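Local coordinates for SIR4-interacting protein SIF2 (Saccharomyces cerevisiae, PDB 1R5M) that antagonizes telomeric silencing in yeast, working as a WD-repeat subunit of the Set3 corepressor complex, and may recruit SIR4 to non-telomeric sites, at residues A[226-231]-A[241-246]; A[165-171]-A[208-214]; A[259-263]-A[272-276]; A[269-273]-A[283-288]. All coordinates share one frame; numbering follows the deposited sequence.

In the fold
The four contacts follow one another round a beta propeller of WD repeats. Contact 2 comes first along the chain and joins two blades, setting strand 163-168 against the innermost strand, 213-216, of the next. Contact 1 pairs the two outer strands of that second blade, 229-233 and 241-243, its centre about 14 Å from that of contact 2. Contacts 3 and 4 lie in the following blade, about 12 Å apart between centres, and share strand 271-274, which pairs with 261-266 on one flank and with 283-285 on the other. Contact 1 touches both, through Leu243 on Trp274 and His246 beside Thr270. Pairing within blades thus alternates with side-chain packing between them.

Contact 1 of 4, residues A[226-231]-A[241-246]; sequences KGAIFV and GKLIGH
Ile229 and Leu243 exchange both their backbone bonds, Ile229 N to Leu243 O and, nearly straight at 176°, Leu243 N to Ile229 O at 2.8 Å. Val231 N donates to Gly241 O. At the other end, past Ile229 and Leu243, a water takes over: it gives to Gly227 O at 2.7 Å and to Leu243 O, and accepts from His246 N.

Phe230 and Lys242 leave neighbouring strands together. The lysine chain is extended beyond CG and runs across one ring face, CE standing 4.0 Å from the Phe230 ring centroid in a CH-pi contact. With alanine in place of Phe230, the Lys242 methylenes would probably lose the face they rest on and be freer to swing.

On the opposite side of the sheet from Phe230, Leu243 CB meets Ile229 CB at 3.9 Å, and its CG reaches Val231 CG2. Past the paired residues, Ile244 CD1 presses tightly on Ala228 CB, 3.4 Å away.

His246 sets its CB against Gly227 O, then bonds through its ring to Ser264 and Asp268. An outer-strand hairpin running into a Gly-His pair, whose histidine joins the Trp-Ser-His-Asp network of the next blade, is the hallmark of WD40 propellers.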
loop_
_atom_site.group_PDB
_atom_site.type_symbol
_atom_site.label_atom_id
_atom_site.label_comp_id
_atom_site.label_asym_id
_atom_site.label_seq_id
_atom_site.Cartn_x
_atom_site.Cartn_y
_atom_site.Cartn_z
ATOM N N LYS A 226 -22.339 1.337 -0.629
ATOM C CA LYS A 226 -22.576 0.919 -2.008
ATOM C C LYS A 226 -21.531 1.341 -3.040
ATOM O O LYS A 226 -21.881 1.718 -4.161
ATOM C CB LYS A 226 -23.951 1.420 -2.458
ATOM C CG LYS A 226 -25.096 1.050 -1.527
ATOM C CD LYS A 226 -26.397 1.680 -2.002
ATOM C CE LYS A 226 -27.550 1.364 -1.065
ATOM N NZ LYS A 226 -28.819 2.000 -1.522
ATOM N N GLY A 227 -20.257 1.282 -2.670
ATOM C CA GLY A 227 -19.199 1.636 -3.603
ATOM C C GLY A 227 -18.911 3.113 -3.805
ATOM O O GLY A 227 -18.031 3.473 -4.589
ATOM N N ALA A 228 -19.638 3.980 -3.112
ATOM C CA ALA A 228 -19.404 5.408 -3.257
ATOM C C ALA A 228 -18.114 5.790 -2.547
ATOM O O ALA A 228 -17.646 5.073 -1.663
ATOM C CB ALA A 228 -20.573 6.195 -2.667
ATOM N N ILE A 229 -17.531 6.909 -2.963
ATOM C CA ILE A 229 -16.323 7.433 -2.333
ATOM C C ILE A 229 -16.715 8.824 -1.846
ATOM O O ILE A 229 -17.098 9.681 -2.641
ATOM C CB ILE A 229 -15.153 7.551 -3.335
ATOM C CG1 ILE A 229 -14.761 6.161 -3.843
ATOM C CG2 ILE A 229 -13.955 8.229 -2.661
ATOM C CD1 ILE A 229 -13.921 6.187 -5.115
ATOM N N PHE A 230 -16.639 9.037 -0.536
ATOM C CA PHE A 230 -17.003 10.323 0.055
ATOM C C PHE A 230 -15.801 11.257 0.147
ATOM O O PHE A 230 -14.703 10.833 0.506
ATOM C CB PHE A 230 -17.588 10.104 1.456
ATOM C CG PHE A 230 -19.015 9.615 1.462
ATOM C CD1 PHE A 230 -19.553 8.942 0.367
ATOM C CD2 PHE A 230 -19.815 9.807 2.584
ATOM C CE1 PHE A 230 -20.867 8.470 0.390
ATOM C CE2 PHE A 230 -21.128 9.338 2.618
ATOM C CZ PHE A 230 -21.655 8.667 1.518
ATOM N N VAL A 231 -16.016 12.528 -0.180
ATOM C CA VAL A 231 -14.949 13.524 -0.127
ATOM C C VAL A 231 -15.200 14.435 1.069
ATOM O O VAL A 231 -16.334 14.858 1.304
ATOM C CB VAL A 231 -14.914 14.387 -1.411
ATOM C CG1 VAL A 231 -13.665 15.259 -1.420
ATOM C CG2 VAL A 231 -14.953 13.490 -2.648
ATOM N N GLY A 241 -18.534 16.325 -1.131
ATOM C CA GLY A 241 -18.950 15.711 -2.378
ATOM C C GLY A 241 -18.949 14.198 -2.297
ATOM O O GLY A 241 -18.450 13.614 -1.333
ATOM N N LYS A 242 -19.521 13.559 -3.309
ATOM C CA LYS A 242 -19.578 12.108 -3.356
ATOM C C LYS A 242 -19.273 11.640 -4.772
ATOM O O LYS A 242 -19.859 12.125 -5.742
ATOM C CB LYS A 242 -20.961 11.617 -2.914
ATOM C CG LYS A 242 -21.308 12.001 -1.480
ATOM C CD LYS A 242 -22.668 11.468 -1.059
ATOM C CE LYS A 242 -22.995 11.884 0.367
ATOM N NZ LYS A 242 -24.319 11.370 0.815
ATOM N N LEU A 243 -18.329 10.711 -4.880
ATOM C CA LEU A 243 -17.926 10.161 -6.163
ATOM C C LEU A 243 -18.681 8.847 -6.344
ATOM O O LEU A 243 -18.386 7.851 -5.684
ATOM C CB LEU A 243 -16.413 9.935 -6.168
ATOM C CG LEU A 243 -15.609 11.159 -5.704
ATOM C CD1 LEU A 243 -14.119 10.856 -5.767
ATOM C CD2 LEU A 243 -15.940 12.365 -6.574
ATOM N N ILE A 244 -19.669 8.865 -7.234
ATOM C CA ILE A 244 -20.502 7.694 -7.484
ATOM C C ILE A 244 -20.142 6.996 -8.788
ATOM O O ILE A 244 -20.005 7.638 -9.828
ATOM C CB ILE A 244 -21.997 8.090 -7.538
ATOM C CG1 ILE A 244 -22.389 8.838 -6.259
ATOM C CG2 ILE A 244 -22.860 6.846 -7.712
ATOM C CD1 ILE A 244 -22.203 8.038 -4.986
ATOM N N GLY A 245 -19.997 5.678 -8.724
ATOM C CA GLY A 245 -19.654 4.918 -9.914
ATOM C C GLY A 245 -19.376 3.449 -9.651
ATOM O O GLY A 245 -19.885 2.582 -10.359
ATOM N N HIS A 246 -18.565 3.156 -8.638
ATOM C CA HIS A 246 -18.242 1.768 -8.316
ATOM C C HIS A 246 -19.439 0.994 -7.773
ATOM O O HIS A 246 -20.340 1.575 -7.163
ATOM C CB HIS A 246 -17.093 1.712 -7.307
ATOM C CG HIS A 246 -15.755 2.021 -7.901
ATOM N ND1 HIS A 246 -15.192 1.255 -8.900
ATOM C CD2 HIS A 246 -14.856 2.996 -7.623
ATOM C CE1 HIS A 246 -14.004 1.744 -9.211
ATOM N NE2 HIS A 246 -13.777 2.800 -8.450
HETATM O O HOH W 1 -17.452 5.101 -6.698
#

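Contact 2 of 4, residues A[165-171]-A[208-214]; sequences ISMDVEN and LGVDVEW
Gly209 O accepts from a water at 2.7 Å while the CE methyl of Met167 sits against it, and the same water donates to Asp168 O, bridging the two segments. Asp168 opens a type I turn ending at Asn171, whose N bonds back to Asp168 O.

Met167 reaches across with CG anti to its backbone N (chi1 -174°) and then bends at chi3 (70°), which tucks CE against the backbone from Gly209 to Asp211. That methyl lies 3.4 Å from Asp211 N, a buried N-H for which the model offers no partner. The sulfur meets Val212 CG1 at 3.8 Å.

Ile165 uses both branches. CG2 abuts Val212 CG2, also at 3.8 Å, while CD1 comes down over one face of Trp214, 3.5 Å from the centroid of the five-membered ring. The indole N-H bonds to Lys156 O, which helps fix the turn of the ring. Were Trp214 a leucine, Lys156 O would probably lose its donor and a gap would open beneath Ile165 CD1.

Asp211 and Glu213 point away from this seam, each salt-bridged to Lys156; Asp211 OD2 also accepts from Leu253 N and Glu213 OE2 from Phe255 N, in the following blade. The chemistry implies that these two propeller blades are joined here mainly by apolar side chains, with charges kept to the flank and a water linking the backbones.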
loop_
_atom_site.group_PDB
_atom_site.type_symbol
_atom_site.label_atom_id
_atom_site.label_comp_id
_atom_site.label_asym_id
_atom_site.label_seq_id
_atom_site.Cartn_x
_atom_site.Cartn_y
_atom_site.Cartn_z
ATOM N N ILE A 165 -5.039 9.976 8.552
ATOM C CA ILE A 165 -6.369 9.389 8.479
ATOM C C ILE A 165 -6.093 7.918 8.724
ATOM O O ILE A 165 -5.173 7.354 8.130
ATOM C CB ILE A 165 -6.998 9.500 7.085
ATOM C CG1 ILE A 165 -7.172 10.962 6.697
ATOM C CG2 ILE A 165 -8.343 8.779 7.069
ATOM C CD1 ILE A 165 -7.371 11.143 5.220
ATOM N N SER A 166 -6.860 7.299 9.610
ATOM C CA SER A 166 -6.680 5.879 9.880
ATOM C C SER A 166 -8.030 5.199 9.747
ATOM O O SER A 166 -9.063 5.780 10.075
ATOM C CB SER A 166 -6.111 5.653 11.288
ATOM O OG SER A 166 -6.935 6.233 12.283
ATOM N N MET A 167 -8.023 3.975 9.238
ATOM C CA MET A 167 -9.264 3.232 9.080
ATOM C C MET A 167 -9.038 1.793 9.500
ATOM O O MET A 167 -7.976 1.226 9.242
ATOM C CB MET A 167 -9.749 3.276 7.627
ATOM C CG MET A 167 -11.124 2.638 7.430
ATOM S SD MET A 167 -11.805 2.918 5.786
ATOM C CE MET A 167 -10.716 1.887 4.858
ATOM N N ASP A 168 -10.029 1.214 10.173
ATOM C CA ASP A 168 -9.922 -0.174 10.603
ATOM C C ASP A 168 -10.827 -1.076 9.766
ATOM O O ASP A 168 -11.543 -0.603 8.879
ATOM C CB ASP A 168 -10.229 -0.325 12.109
ATOM C CG ASP A 168 -11.632 0.124 12.493
ATOM O OD1 ASP A 168 -12.595 -0.159 11.747
ATOM O OD2 ASP A 168 -11.772 0.746 13.571
ATOM N N VAL A 169 -10.780 -2.376 10.046
ATOM C CA VAL A 169 -11.570 -3.353 9.305
ATOM C C VAL A 169 -13.077 -3.143 9.372
ATOM O O VAL A 169 -13.802 -3.566 8.470
ATOM C CB VAL A 169 -11.260 -4.796 9.766
ATOM C CG1 VAL A 169 -9.817 -5.140 9.465
ATOM C CG2 VAL A 169 -11.542 -4.945 11.241
ATOM N N GLU A 170 -13.553 -2.502 10.436
ATOM C CA GLU A 170 -14.984 -2.249 10.581
ATOM C C GLU A 170 -15.346 -0.927 9.914
ATOM O O GLU A 170 -16.458 -0.422 10.060
ATOM C CB GLU A 170 -15.367 -2.214 12.062
ATOM C CG GLU A 170 -15.150 -3.533 12.786
ATOM C CD GLU A 170 -15.879 -4.687 12.123
ATOM O OE1 GLU A 170 -17.073 -4.525 11.796
ATOM O OE2 GLU A 170 -15.263 -5.758 11.936
ATOM N N ASN A 171 -14.384 -0.383 9.178
ATOM C CA ASN A 171 -14.532 0.876 8.462
ATOM C C ASN A 171 -14.689 2.116 9.323
ATOM O O ASN A 171 -15.144 3.155 8.847
ATOM C CB ASN A 171 -15.669 0.787 7.449
ATOM C CG ASN A 171 -15.281 -0.024 6.232
ATOM O OD1 ASN A 171 -14.319 0.306 5.529
ATOM N ND2 ASN A 171 -16.020 -1.091 5.976
ATOM N N LEU A 208 -16.719 -1.802 3.401
ATOM C CA LEU A 208 -16.966 -0.761 2.408
ATOM C C LEU A 208 -15.703 -0.558 1.583
ATOM O O LEU A 208 -15.732 0.070 0.525
ATOM C CB LEU A 208 -17.317 0.561 3.091
ATOM C CG LEU A 208 -18.562 0.595 3.972
ATOM C CD1 LEU A 208 -18.745 2.006 4.504
ATOM C CD2 LEU A 208 -19.781 0.158 3.171
ATOM N N GLY A 209 -14.595 -1.091 2.082
ATOM C CA GLY A 209 -13.327 -0.937 1.397
ATOM C C GLY A 209 -12.177 -0.985 2.385
ATOM O O GLY A 209 -12.398 -1.055 3.597
ATOM N N VAL A 210 -10.951 -0.917 1.877
ATOM C CA VAL A 210 -9.775 -1.007 2.732
ATOM C C VAL A 210 -8.704 0.051 2.484
ATOM O O VAL A 210 -7.530 -0.169 2.783
ATOM C CB VAL A 210 -9.123 -2.397 2.590
ATOM C CG1 VAL A 210 -10.076 -3.476 3.095
ATOM C CG2 VAL A 210 -8.771 -2.659 1.127
ATOM N N ASP A 211 -9.094 1.194 1.934
ATOM C CA ASP A 211 -8.122 2.255 1.681
ATOM C C ASP A 211 -8.774 3.621 1.873
ATOM O O ASP A 211 -9.997 3.748 1.825
ATOM C CB ASP A 211 -7.577 2.138 0.248
ATOM C CG ASP A 211 -6.153 2.665 0.106
ATOM O OD1 ASP A 211 -5.580 3.134 1.114
ATOM O OD2 ASP A 211 -5.603 2.596 -1.018
ATOM N N VAL A 212 -7.938 4.627 2.122
ATOM C CA VAL A 212 -8.362 6.019 2.280
ATOM C C VAL A 212 -7.255 6.828 1.602
ATOM O O VAL A 212 -6.197 6.284 1.294
ATOM C CB VAL A 212 -8.469 6.441 3.765
ATOM C CG1 VAL A 212 -9.538 5.611 4.472
ATOM C CG2 VAL A 212 -7.125 6.288 4.451
ATOM N N GLU A 213 -7.472 8.119 1.372
ATOM C CA GLU A 213 -6.446 8.902 0.691
ATOM C C GLU A 213 -6.636 10.407 0.827
ATOM O O GLU A 213 -7.762 10.895 0.869
ATOM C CB GLU A 213 -6.430 8.523 -0.803
ATOM C CG GLU A 213 -5.444 9.308 -1.665
ATOM C CD GLU A 213 -3.996 8.911 -1.424
ATOM O OE1 GLU A 213 -3.664 8.540 -0.278
ATOM O OE2 GLU A 213 -3.186 8.981 -2.373
ATOM N N TRP A 214 -5.527 11.137 0.904
ATOM C CA TRP A 214 -5.581 12.594 0.983
ATOM C C TRP A 214 -5.597 13.112 -0.449
ATOM O O TRP A 214 -4.862 12.606 -1.298
ATOM C CB TRP A 214 -4.346 13.161 1.697
ATOM C CG TRP A 214 -4.339 12.943 3.172
ATOM C CD1 TRP A 214 -3.826 11.872 3.842
ATOM C CD2 TRP A 214 -4.903 13.808 4.164
ATOM N NE1 TRP A 214 -4.038 12.014 5.194
ATOM C CE2 TRP A 214 -4.697 13.195 5.418
ATOM C CE3 TRP A 214 -5.563 15.044 4.114
ATOM C CZ2 TRP A 214 -5.130 13.777 6.619
ATOM C CZ3 TRP A 214 -5.994 15.624 5.308
ATOM C CH2 TRP A 214 -5.775 14.987 6.543
HETATM O O HOH W 2 -11.245 -1.548 6.026
#

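Contact 3 of 4, residues A[259-263]-A[272-276]; sequences NKLLL and RIWHG
Leu262 and Trp274 trade two backbone hydrogen bonds: Trp274 N gives to Leu262 O at 2.8 Å, and Leu262 N to Trp274 O at 172°. Past this pair the strands part and water fills in. Lys260 O accepts from two waters; one of them also donates to His275 O, and the other lies 2.6 Å from His275 ND1, in the plane of the imidazole at its edge. Asn259 OD1 accepts from Leu261 N at 2.9 Å, an Asx turn. The Lys260 amine goes elsewhere, to a salt bridge with Asp257.

The hairpin joins the two middle strands of a four-stranded WD40 blade. Trp274 belongs to the structural network of that blade: its NE1 bonds to Ser264 OG, and Ser264 in turn is bonded to His246, so the indole is held by more than packing. Its CD1 atom meets Leu262 CD2 at 4.0 Å, and Leu243 of the preceding blade's outer strand packs on both residues.

On the opposite face of the sheet Ile273 divides its branches between two leucines. CG2, anti to the backbone N, touches Leu261 CD1 at 3.8 Å, whereas CD1, bent at chi2 (-63°), meets Leu263 CD1 at 3.7 Å. The second methyl of Leu261, CD2, rests on His275 CB at 3.7 Å, and Trp297 of strand 292-298 packs on both Leu261 and Leu263.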
loop_
_atom_site.group_PDB
_atom_site.type_symbol
_atom_site.label_atom_id
_atom_site.label_comp_id
_atom_site.label_asym_id
_atom_site.label_seq_id
_atom_site.Cartn_x
_atom_site.Cartn_y
_atom_site.Cartn_z
ATOM N N ASN A 259 -1.118 15.670 -11.554
ATOM C CA ASN A 259 -2.243 15.840 -12.466
ATOM C C ASN A 259 -3.560 16.075 -11.717
ATOM O O ASN A 259 -4.601 16.306 -12.330
ATOM C CB ASN A 259 -2.375 14.637 -13.419
ATOM C CG ASN A 259 -2.638 13.332 -12.696
ATOM O OD1 ASN A 259 -3.035 13.322 -11.536
ATOM N ND2 ASN A 259 -2.432 12.217 -13.393
ATOM N N LYS A 260 -3.495 16.023 -10.387
ATOM C CA LYS A 260 -4.653 16.244 -9.520
ATOM C C LYS A 260 -5.815 15.284 -9.755
ATOM O O LYS A 260 -6.983 15.657 -9.633
ATOM C CB LYS A 260 -5.150 17.688 -9.666
ATOM C CG LYS A 260 -4.082 18.740 -9.411
ATOM C CD LYS A 260 -3.498 18.626 -8.009
ATOM C CE LYS A 260 -2.462 19.712 -7.751
ATOM N NZ LYS A 260 -1.835 19.568 -6.408
ATOM N N LEU A 261 -5.491 14.041 -10.091
ATOM C CA LEU A 261 -6.517 13.038 -10.328
ATOM C C LEU A 261 -6.450 11.940 -9.281
ATOM O O LEU A 261 -5.376 11.603 -8.786
ATOM C CB LEU A 261 -6.346 12.409 -11.712
ATOM C CG LEU A 261 -6.475 13.340 -12.921
ATOM C CD1 LEU A 261 -6.177 12.557 -14.191
ATOM C CD2 LEU A 261 -7.879 13.931 -12.978
ATOM N N LEU A 262 -7.614 11.393 -8.952
ATOM C CA LEU A 262 -7.716 10.310 -7.986
ATOM C C LEU A 262 -7.942 9.000 -8.720
ATOM O O LEU A 262 -8.811 8.910 -9.588
ATOM C CB LEU A 262 -8.895 10.544 -7.039
ATOM C CG LEU A 262 -9.200 9.390 -6.075
ATOM C CD1 LEU A 262 -8.082 9.274 -5.042
ATOM C CD2 LEU A 262 -10.538 9.629 -5.392
ATOM N N LEU A 263 -7.147 7.992 -8.378
ATOM C CA LEU A 263 -7.286 6.663 -8.958
ATOM C C LEU A 263 -7.965 5.797 -7.906
ATOM O O LEU A 263 -7.559 5.800 -6.743
ATOM C CB LEU A 263 -5.909 6.067 -9.283
ATOM C CG LEU A 263 -5.850 4.541 -9.435
ATOM C CD1 LEU A 263 -6.586 4.102 -10.695
ATOM C CD2 LEU A 263 -4.395 4.102 -9.499
ATOM N N ARG A 272 -11.280 3.466 -11.682
ATOM C CA ARG A 272 -11.906 4.711 -12.093
ATOM C C ARG A 272 -10.919 5.838 -11.811
ATOM O O ARG A 272 -10.097 5.748 -10.893
ATOM C CB ARG A 272 -13.237 4.933 -11.363
ATOM C CG ARG A 272 -14.403 4.160 -11.998
ATOM C CD ARG A 272 -15.715 4.375 -11.248
ATOM N NE ARG A 272 -16.809 3.561 -11.784
ATOM C CZ ARG A 272 -17.617 3.929 -12.775
ATOM N NH1 ARG A 272 -17.471 5.110 -13.361
ATOM N NH2 ARG A 272 -18.584 3.112 -13.179
ATOM N N ILE A 273 -10.979 6.874 -12.639
ATOM C CA ILE A 273 -10.116 8.045 -12.503
ATOM C C ILE A 273 -11.073 9.202 -12.251
ATOM O O ILE A 273 -12.026 9.396 -13.010
ATOM C CB ILE A 273 -9.317 8.321 -13.802
ATOM C CG1 ILE A 273 -8.474 7.096 -14.183
ATOM C CG2 ILE A 273 -8.428 9.541 -13.612
ATOM C CD1 ILE A 273 -7.413 6.714 -13.167
ATOM N N TRP A 274 -10.832 9.969 -11.192
ATOM C CA TRP A 274 -11.723 11.077 -10.854
ATOM C C TRP A 274 -11.060 12.441 -10.894
ATOM O O TRP A 274 -9.956 12.628 -10.374
ATOM C CB TRP A 274 -12.321 10.881 -9.456
ATOM C CG TRP A 274 -12.838 9.509 -9.187
ATOM C CD1 TRP A 274 -12.103 8.409 -8.837
ATOM C CD2 TRP A 274 -14.204 9.083 -9.234
ATOM N NE1 TRP A 274 -12.928 7.328 -8.662
ATOM C CE2 TRP A 274 -14.223 7.710 -8.898
ATOM C CE3 TRP A 274 -15.416 9.724 -9.528
ATOM C CZ2 TRP A 274 -15.404 6.966 -8.845
ATOM C CZ3 TRP A 274 -16.595 8.982 -9.476
ATOM C CH2 TRP A 274 -16.579 7.616 -9.136
ATOM N N HIS A 275 -11.758 13.392 -11.506
ATOM C CA HIS A 275 -11.287 14.768 -11.609
ATOM C C HIS A 275 -12.177 15.688 -10.781
ATOM O O HIS A 275 -11.683 16.542 -10.044
ATOM C CB HIS A 275 -11.318 15.234 -13.062
ATOM C CG HIS A 275 -11.346 16.723 -13.214
ATOM N ND1 HIS A 275 -10.262 17.522 -12.929
ATOM C CD2 HIS A 275 -12.340 17.559 -13.596
ATOM C CE1 HIS A 275 -10.585 18.787 -13.131
ATOM N NE2 HIS A 275 -11.842 18.836 -13.535
ATOM N N GLY A 276 -13.488 15.513 -10.918
ATOM C CA GLY A 276 -14.439 16.339 -10.192
ATOM C C GLY A 276 -14.514 16.017 -8.715
ATOM O O GLY A 276 -14.258 14.885 -8.305
HETATM O O HOH W 3 -9.089 17.322 -9.031
HETATM O O HOH W 4 -8.026 17.727 -11.639
#

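Contact 4 of 4, residues A[269-273]-A[283-288]; sequences GTLRI and NCFYGH. Unlike the reference sequence in segment 283-288: Cys284 (reference Ser).
Strands 271-273 and 283-285 run antiparallel at 167°, with Leu271-Phe285 and Ile273-Asn283 as hydrogen-bonded pairs; the shortest of their four bonds is Phe285 N to Leu271 O at 2.8 Å. Where the strands diverge, Gly269 O accepts from two waters, one of which also gives to Phe285 O and accepts from His288 N.

Between those pairs, Arg272 and Cys284 share the other face of the sheet. The arginine is extended from CG to NE and lays its guanidinium flat over the sulfur of Cys284, a serine in the reference sequence; SG stands anti to the backbone N (chi1 -176°), which carries it to the arginine, 3.5 Å from CZ and over the centre of the group. NH1 has a further partner in Ser281 OG.

Thr270 and Tyr286 run alongside on this face, CG2 against CD2 at 3.6 Å, while Thr270 OG1 turns to Asp268. On the opposite face of the sheet, Asn283 CB lies 3.7 Å from Ile273 CG1, and Phe285 CE1 closes on the same CG1 at 4.1 Å; the Phe285 ring also meets Trp315 of the next blade.

His288 sets its CB against Gly269 O and sends its ring to Ser305 and Asp309. The chemistry is divided: polarisable sulfur and a probably charged guanidinium on a partly exposed face, mostly hydrocarbon, with the Asn283 amide, on the opposite one, and water completing the backbone ladder where direct bonds stop.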
loop_
_atom_site.group_PDB
_atom_site.type_symbol
_atom_site.label_atom_id
_atom_site.label_comp_id
_atom_site.label_asym_id
_atom_site.label_seq_id
_atom_site.Cartn_x
_atom_site.Cartn_y
_atom_site.Cartn_z
ATOM N N GLY A 269 -14.050 -5.056 -9.990
ATOM C CA GLY A 269 -13.167 -5.338 -11.109
ATOM C C GLY A 269 -12.801 -4.180 -12.016
ATOM O O GLY A 269 -12.249 -4.393 -13.096
ATOM N N THR A 270 -13.086 -2.956 -11.586
ATOM C CA THR A 270 -12.765 -1.801 -12.413
ATOM C C THR A 270 -11.913 -0.767 -11.702
ATOM O O THR A 270 -11.815 -0.748 -10.473
ATOM C CB THR A 270 -14.028 -1.048 -12.879
ATOM O OG1 THR A 270 -14.640 -0.399 -11.755
ATOM C CG2 THR A 270 -15.024 -2.004 -13.518
ATOM N N LEU A 271 -11.292 0.080 -12.512
ATOM C CA LEU A 271 -10.510 1.200 -12.020
ATOM C C LEU A 271 -11.264 2.423 -12.496
ATOM O O LEU A 271 -11.842 2.417 -13.584
ATOM C CB LEU A 271 -9.125 1.257 -12.658
ATOM C CG LEU A 271 -8.111 0.158 -12.392
ATOM C CD1 LEU A 271 -6.803 0.543 -13.067
ATOM C CD2 LEU A 271 -7.915 -0.023 -10.894
ATOM N N ARG A 272 -11.280 3.466 -11.682
ATOM C CA ARG A 272 -11.906 4.711 -12.093
ATOM C C ARG A 272 -10.919 5.838 -11.811
ATOM O O ARG A 272 -10.097 5.748 -10.893
ATOM C CB ARG A 272 -13.237 4.933 -11.363
ATOM C CG ARG A 272 -14.403 4.160 -11.998
ATOM C CD ARG A 272 -15.715 4.375 -11.248
ATOM N NE ARG A 272 -16.809 3.561 -11.784
ATOM C CZ ARG A 272 -17.617 3.929 -12.775
ATOM N NH1 ARG A 272 -17.471 5.110 -13.361
ATOM N NH2 ARG A 272 -18.584 3.112 -13.179
ATOM N N ILE A 273 -10.979 6.874 -12.639
ATOM C CA ILE A 273 -10.116 8.045 -12.503
ATOM C C ILE A 273 -11.073 9.202 -12.251
ATOM O O ILE A 273 -12.026 9.396 -13.010
ATOM C CB ILE A 273 -9.317 8.321 -13.802
ATOM C CG1 ILE A 273 -8.474 7.096 -14.183
ATOM C CG2 ILE A 273 -8.428 9.541 -13.612
ATOM C CD1 ILE A 273 -7.413 6.714 -13.167
ATOM N N ASN A 283 -12.599 8.523 -16.131
ATOM C CA ASN A 283 -12.298 7.277 -16.834
ATOM C C ASN A 283 -12.805 6.103 -16.013
ATOM O O ASN A 283 -12.917 6.191 -14.792
ATOM C CB ASN A 283 -10.788 7.082 -17.016
ATOM C CG ASN A 283 -10.170 8.090 -17.953
ATOM O OD1 ASN A 283 -10.440 8.093 -19.158
ATOM N ND2 ASN A 283 -9.328 8.951 -17.409
ATOM N N CYS A 284 -13.117 5.008 -16.698
ATOM C CA CYS A 284 -13.550 3.779 -16.046
ATOM C C CYS A 284 -12.978 2.666 -16.908
ATOM O O CYS A 284 -13.351 2.523 -18.074
ATOM C CB CYS A 284 -15.071 3.663 -15.992
ATOM S SG CYS A 284 -15.612 2.184 -15.082
ATOM N N PHE A 285 -12.060 1.894 -16.337
ATOM C CA PHE A 285 -11.409 0.812 -17.064
ATOM C C PHE A 285 -11.902 -0.589 -16.707
ATOM O O PHE A 285 -11.730 -1.056 -15.572
ATOM C CB PHE A 285 -9.887 0.878 -16.851
ATOM C CG PHE A 285 -9.252 2.134 -17.379
ATOM C CD1 PHE A 285 -8.596 3.014 -16.520
ATOM C CD2 PHE A 285 -9.309 2.440 -18.734
ATOM C CE1 PHE A 285 -8.006 4.181 -17.005
ATOM C CE2 PHE A 285 -8.722 3.603 -19.229
ATOM C CZ PHE A 285 -8.070 4.475 -18.364
ATOM N N TYR A 286 -12.512 -1.246 -17.693
ATOM C CA TYR A 286 -13.019 -2.609 -17.557
ATOM C C TYR A 286 -11.996 -3.564 -18.158
ATOM O O TYR A 286 -11.283 -3.213 -19.096
ATOM C CB TYR A 286 -14.335 -2.800 -18.323
ATOM C CG TYR A 286 -15.517 -2.032 -17.786
ATOM C CD1 TYR A 286 -15.813 -0.753 -18.256
ATOM C CD2 TYR A 286 -16.341 -2.585 -16.808
ATOM C CE1 TYR A 286 -16.906 -0.040 -17.765
ATOM C CE2 TYR A 286 -17.433 -1.885 -16.309
ATOM C CZ TYR A 286 -17.709 -0.613 -16.790
ATOM O OH TYR A 286 -18.785 0.083 -16.290
ATOM N N GLY A 287 -11.940 -4.778 -17.626
ATOM C CA GLY A 287 -11.005 -5.757 -18.148
ATOM C C GLY A 287 -10.726 -6.866 -17.160
ATOM O O GLY A 287 -10.773 -8.050 -17.508
ATOM N N HIS A 288 -10.419 -6.491 -15.924
ATOM C CA HIS A 288 -10.148 -7.482 -14.894
ATOM C C HIS A 288 -11.404 -8.316 -14.665
ATOM O O HIS A 288 -12.514 -7.785 -14.636
ATOM C CB HIS A 288 -9.713 -6.795 -13.600
ATOM C CG HIS A 288 -8.278 -6.367 -13.601
ATOM N ND1 HIS A 288 -7.237 -7.264 -13.722
ATOM C CD2 HIS A 288 -7.709 -5.143 -13.486
ATOM C CE1 HIS A 288 -6.090 -6.610 -13.677
ATOM N NE2 HIS A 288 -6.347 -5.322 -13.535
HETATM O O HOH W 5 -10.399 -3.638 -14.920
HETATM O O HOH W 6 -13.815 -5.540 -15.523
#